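Protease (Penicillium cyclopium, PDB 5Z6O) is a serine endopeptidase of the subtilisin (peptidase S8) family, related to proteinase K, that cleaves peptide bonds in protein substrates. Local coordinates at residues T60-G72 / K98-Q110. Numbering follows the deposited sequence.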
loop_
_atom_site.group_PDB
_atom_site.type_symbol
_atom_site.label_atom_id
_atom_site.label_comp_id
_atom_site.label_asym_id
_atom_site.label_seq_id
_atom_site.Cartn_x
_atom_site.Cartn_y
_atom_site.Cartn_z
ATOM N N THR A 60 15.429 -8.100 -3.191
ATOM C CA THR A 60 16.781 -7.561 -3.070
ATOM C C THR A 60 16.904 -6.761 -1.776
ATOM O O THR A 60 15.921 -6.502 -1.083
ATOM C CB THR A 60 17.141 -6.730 -4.315
ATOM O OG1 THR A 60 18.561 -6.590 -4.400
ATOM C CG2 THR A 60 16.500 -5.322 -4.304
ATOM N N ASN A 61 18.139 -6.390 -1.444
ATOM C CA ASN A 61 18.447 -5.682 -0.207
ATOM C C ASN A 61 19.474 -4.634 -0.596
ATOM O O ASN A 61 20.607 -4.987 -0.915
ATOM C CB ASN A 61 18.990 -6.643 0.879
ATOM C CG ASN A 61 19.264 -5.957 2.218
ATOM O OD1 ASN A 61 19.332 -4.720 2.314
ATOM N ND2 ASN A 61 19.413 -6.761 3.270
ATOM N N THR A 62 19.087 -3.366 -0.606
ATOM C CA THR A 62 20.043 -2.301 -0.905
ATOM C C THR A 62 20.516 -1.581 0.350
ATOM O O THR A 62 21.302 -0.628 0.253
ATOM C CB THR A 62 19.463 -1.292 -1.879
ATOM O OG1 THR A 62 18.412 -0.577 -1.234
ATOM C CG2 THR A 62 18.978 -1.960 -3.173
ATOM N N ALA A 63 20.090 -2.018 1.526
ATOM C CA ALA A 63 20.409 -1.334 2.774
ATOM C C ALA A 63 21.558 -1.963 3.548
ATOM O O ALA A 63 22.352 -1.235 4.133
ATOM C CB ALA A 63 19.194 -1.291 3.722
ATOM N N ASP A 64 21.616 -3.287 3.659
ATOM C CA ASP A 64 22.651 -3.933 4.470
ATOM C C ASP A 64 22.817 -5.377 3.993
ATOM O O ASP A 64 22.433 -5.717 2.869
ATOM C CB ASP A 64 22.318 -3.822 5.971
ATOM C CG ASP A 64 20.982 -4.459 6.346
ATOM O OD1 ASP A 64 20.575 -5.445 5.704
ATOM O OD2 ASP A 64 20.336 -3.987 7.314
ATOM N N ASN A 65 23.443 -6.212 4.821
ATOM C CA ASN A 65 23.728 -7.599 4.478
ATOM C C ASN A 65 22.841 -8.576 5.229
ATOM O O ASN A 65 23.127 -9.776 5.229
ATOM C CB ASN A 65 25.202 -7.931 4.765
ATOM C CG ASN A 65 26.153 -7.253 3.809
ATOM O OD1 ASN A 65 27.222 -6.789 4.207
ATOM N ND2 ASN A 65 25.767 -7.180 2.541
ATOM N N ASP A 66 21.786 -8.091 5.898
ATOM C CA ASP A 66 20.895 -8.921 6.700
ATOM C C ASP A 66 19.539 -9.010 6.000
ATOM O O ASP A 66 18.778 -8.034 5.995
ATOM C CB ASP A 66 20.782 -8.301 8.083
ATOM C CG ASP A 66 19.985 -9.130 9.047
ATOM O OD1 ASP A 66 19.471 -10.205 8.693
ATOM O OD2 ASP A 66 19.896 -8.714 10.206
ATOM N N ASP A 67 19.244 -10.155 5.389
ATOM C CA ASP A 67 18.051 -10.296 4.542
ATOM C C ASP A 67 16.835 -10.697 5.366
ATOM O O ASP A 67 16.146 -11.709 5.123
ATOM C CB ASP A 67 18.293 -11.292 3.428
ATOM C CG ASP A 67 19.395 -10.836 2.498
ATOM O OD1 ASP A 67 19.606 -9.601 2.369
ATOM O OD2 ASP A 67 20.084 -11.698 1.924
ATOM N N THR A 68 16.592 -9.888 6.389
ATOM C CA THR A 68 15.436 -10.058 7.248
ATOM C C THR A 68 14.817 -8.693 7.488
ATOM O O THR A 68 15.454 -7.656 7.289
ATOM C CB THR A 68 15.802 -10.682 8.611
ATOM O OG1 THR A 68 16.682 -9.796 9.316
ATOM C CG2 THR A 68 16.523 -11.999 8.433
ATOM N N ASP A 69 13.578 -8.703 7.977
ATOM C CA ASP A 69 12.949 -7.462 8.432
ATOM C C ASP A 69 13.317 -7.233 9.903
ATOM O O ASP A 69 12.684 -7.782 10.814
ATOM C CB ASP A 69 11.432 -7.545 8.240
ATOM C CG ASP A 69 10.728 -6.291 8.755
ATOM O OD1 ASP A 69 11.436 -5.325 9.051
ATOM O OD2 ASP A 69 9.492 -6.277 8.885
ATOM N N GLY A 70 14.331 -6.423 10.151
ATOM C CA GLY A 70 14.703 -6.163 11.527
ATOM C C GLY A 70 13.937 -5.035 12.185
ATOM O O GLY A 70 14.210 -4.681 13.336
ATOM N N ASN A 71 12.965 -4.466 11.490
ATOM C CA ASN A 71 12.216 -3.320 11.983
ATOM C C ASN A 71 10.773 -3.673 12.288
ATOM O O ASN A 71 10.263 -3.348 13.357
ATOM C CB ASN A 71 12.264 -2.212 10.929
ATOM C CG ASN A 71 11.480 -0.996 11.338
ATOM O OD1 ASN A 71 10.263 -0.957 11.199
ATOM N ND2 ASN A 71 12.163 -0.003 11.872
ATOM N N GLY A 72 10.079 -4.303 11.341
ATOM C CA GLY A 72 8.685 -4.673 11.503
ATOM C C GLY A 72 7.757 -3.980 10.525
ATOM O O GLY A 72 6.717 -4.546 10.168
ATOM N N LYS A 98 14.165 -4.589 0.218
ATOM C CA LYS A 98 14.605 -3.968 1.462
ATOM C C LYS A 98 15.515 -2.789 1.130
ATOM O O LYS A 98 16.600 -2.982 0.552
ATOM C CB LYS A 98 15.347 -4.968 2.343
ATOM C CG LYS A 98 15.864 -4.321 3.614
ATOM C CD LYS A 98 16.368 -5.371 4.646
ATOM C CE LYS A 98 17.201 -4.668 5.671
ATOM N NZ LYS A 98 17.566 -5.661 6.739
ATOM N N VAL A 99 15.086 -1.570 1.496
ATOM C CA VAL A 99 15.839 -0.354 1.158
ATOM C C VAL A 99 16.090 0.480 2.408
ATOM O O VAL A 99 16.805 1.490 2.361
ATOM C CB VAL A 99 15.112 0.493 0.101
ATOM C CG1 VAL A 99 14.886 -0.283 -1.210
ATOM C CG2 VAL A 99 13.784 1.021 0.672
ATOM N N LEU A 100 15.491 0.081 3.527
ATOM C CA LEU A 100 15.667 0.742 4.812
ATOM C C LEU A 100 16.210 -0.255 5.830
ATOM O O LEU A 100 15.848 -1.432 5.809
ATOM C CB LEU A 100 14.343 1.278 5.355
ATOM C CG LEU A 100 13.465 2.095 4.399
ATOM C CD1 LEU A 100 12.121 2.363 5.081
ATOM C CD2 LEU A 100 14.172 3.378 4.043
ATOM N N GLY A 101 17.030 0.243 6.758
ATOM C CA GLY A 101 17.666 -0.582 7.762
ATOM C C GLY A 101 16.756 -0.867 8.940
ATOM O O GLY A 101 15.574 -0.512 8.966
ATOM N N ALA A 102 17.330 -1.531 9.947
ATOM C CA ALA A 102 16.516 -1.918 11.095
ATOM C C ALA A 102 15.948 -0.723 11.845
ATOM O O ALA A 102 14.885 -0.844 12.469
ATOM C CB ALA A 102 17.314 -2.809 12.042
ATOM N N ASP A 103 16.570 0.450 11.758
ATOM C CA ASP A 103 16.003 1.616 12.424
ATOM C C ASP A 103 15.033 2.406 11.543
ATOM O O ASP A 103 14.572 3.477 11.955
ATOM C CB ASP A 103 17.119 2.529 12.935
ATOM C CG ASP A 103 17.967 3.113 11.820
ATOM O OD1 ASP A 103 17.748 2.776 10.635
ATOM O OD2 ASP A 103 18.863 3.927 12.138
ATOM N N GLY A 104 14.696 1.897 10.355
ATOM C CA GLY A 104 13.742 2.549 9.487
ATOM C C GLY A 104 14.303 3.656 8.617
ATOM O O GLY A 104 13.534 4.319 7.908
ATOM N N SER A 105 15.607 3.876 8.634
ATOM C CA SER A 105 16.214 4.913 7.822
ATOM C C SER A 105 16.933 4.315 6.617
ATOM O O SER A 105 17.357 3.150 6.616
ATOM C CB SER A 105 17.195 5.736 8.664
ATOM O OG SER A 105 18.306 4.941 9.061
ATOM N N GLY A 106 17.076 5.146 5.590
ATOM C CA GLY A 106 17.913 4.838 4.443
ATOM C C GLY A 106 18.067 6.073 3.587
ATOM O O GLY A 106 17.259 7.000 3.656
ATOM N N THR A 107 19.133 6.094 2.805
ATOM C CA THR A 107 19.371 7.252 1.962
ATOM C C THR A 107 18.531 7.169 0.700
ATOM O O THR A 107 18.084 6.097 0.303
ATOM C CB THR A 107 20.833 7.339 1.571
ATOM O OG1 THR A 107 21.107 6.273 0.659
ATOM C CG2 THR A 107 21.691 7.191 2.796
ATOM N N ASN A 108 18.329 8.317 0.056
ATOM C CA ASN A 108 17.586 8.341 -1.198
ATOM C C ASN A 108 18.221 7.434 -2.238
ATOM O O ASN A 108 17.517 6.774 -3.001
ATOM C CB ASN A 108 17.487 9.767 -1.741
ATOM C CG ASN A 108 16.369 10.541 -1.091
ATOM O OD1 ASN A 108 15.803 10.105 -0.090
ATOM N ND2 ASN A 108 16.053 11.692 -1.642
ATOM N N SER A 109 19.551 7.383 -2.312
ATOM C CA SER A 109 20.106 6.565 -3.378
ATOM C C SER A 109 19.818 5.071 -3.153
ATOM O O SER A 109 19.562 4.345 -4.124
ATOM C CB SER A 109 21.605 6.822 -3.541
ATOM O OG SER A 109 22.280 6.290 -2.434
ATOM N N GLN A 110 19.795 4.606 -1.889
ATOM C CA GLN A 110 19.460 3.194 -1.617
ATOM C C GLN A 110 18.020 2.885 -1.998
ATOM O O GLN A 110 17.710 1.792 -2.508
ATOM C CB GLN A 110 19.598 2.836 -0.125
ATOM C CG GLN A 110 20.893 3.126 0.547
ATOM C CD GLN A 110 20.878 2.736 2.025
ATOM O OE1 GLN A 110 19.799 2.566 2.652
ATOM N NE2 GLN A 110 22.062 2.567 2.587
HETATM O O HOH W 1 15.183 -4.130 8.400
#
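The flat amide of Asn61 carries the aliphatic chain of Lys98 over one face (CG to Lys98 CD 3.8 Å) and the Asp64 carbonyl oxygen over the other. At its edges, ND2 donates nearly in the amide plane to Asp64 OD1 and Asp67 OD1, while OD1 accepts from Ala63 N near that plane, closing an Asx turn, and from Asp64 N above it, an Asx motif. Loop 62-72 leaves edge strand 56-61 of the parallel subtilisin-fold sheet, where Lys98 N to Thr60 O and Thr62 N to Lys98 O (2.8 Å) show the parallel pairing with 93-98. With chi1 at -177°, the Asn61 amide points away from its own N, beside the extended lysine. Lys98 NZ meets Asp66 O (2.8 Å) and Thr68 O (3.0 Å) nearly head-on, and the syn lone pair of Asp64 OD1 (3.2 Å) in a salt bridge. Replacing Asn61 by an alanine would probably cost Asp64 OD1 and Asp67 OD1 their amide donor, and Ala63 N and Asp64 N the oxygen holding the turn. Thr62 OG1 donates to Gln110 O in helix 108-124. Asn71 OD1 pairs with His73 ND1, probably of the charge relay, and ND2 reaches Ala102 O at 2.9 Å from above that carbonyl's plane.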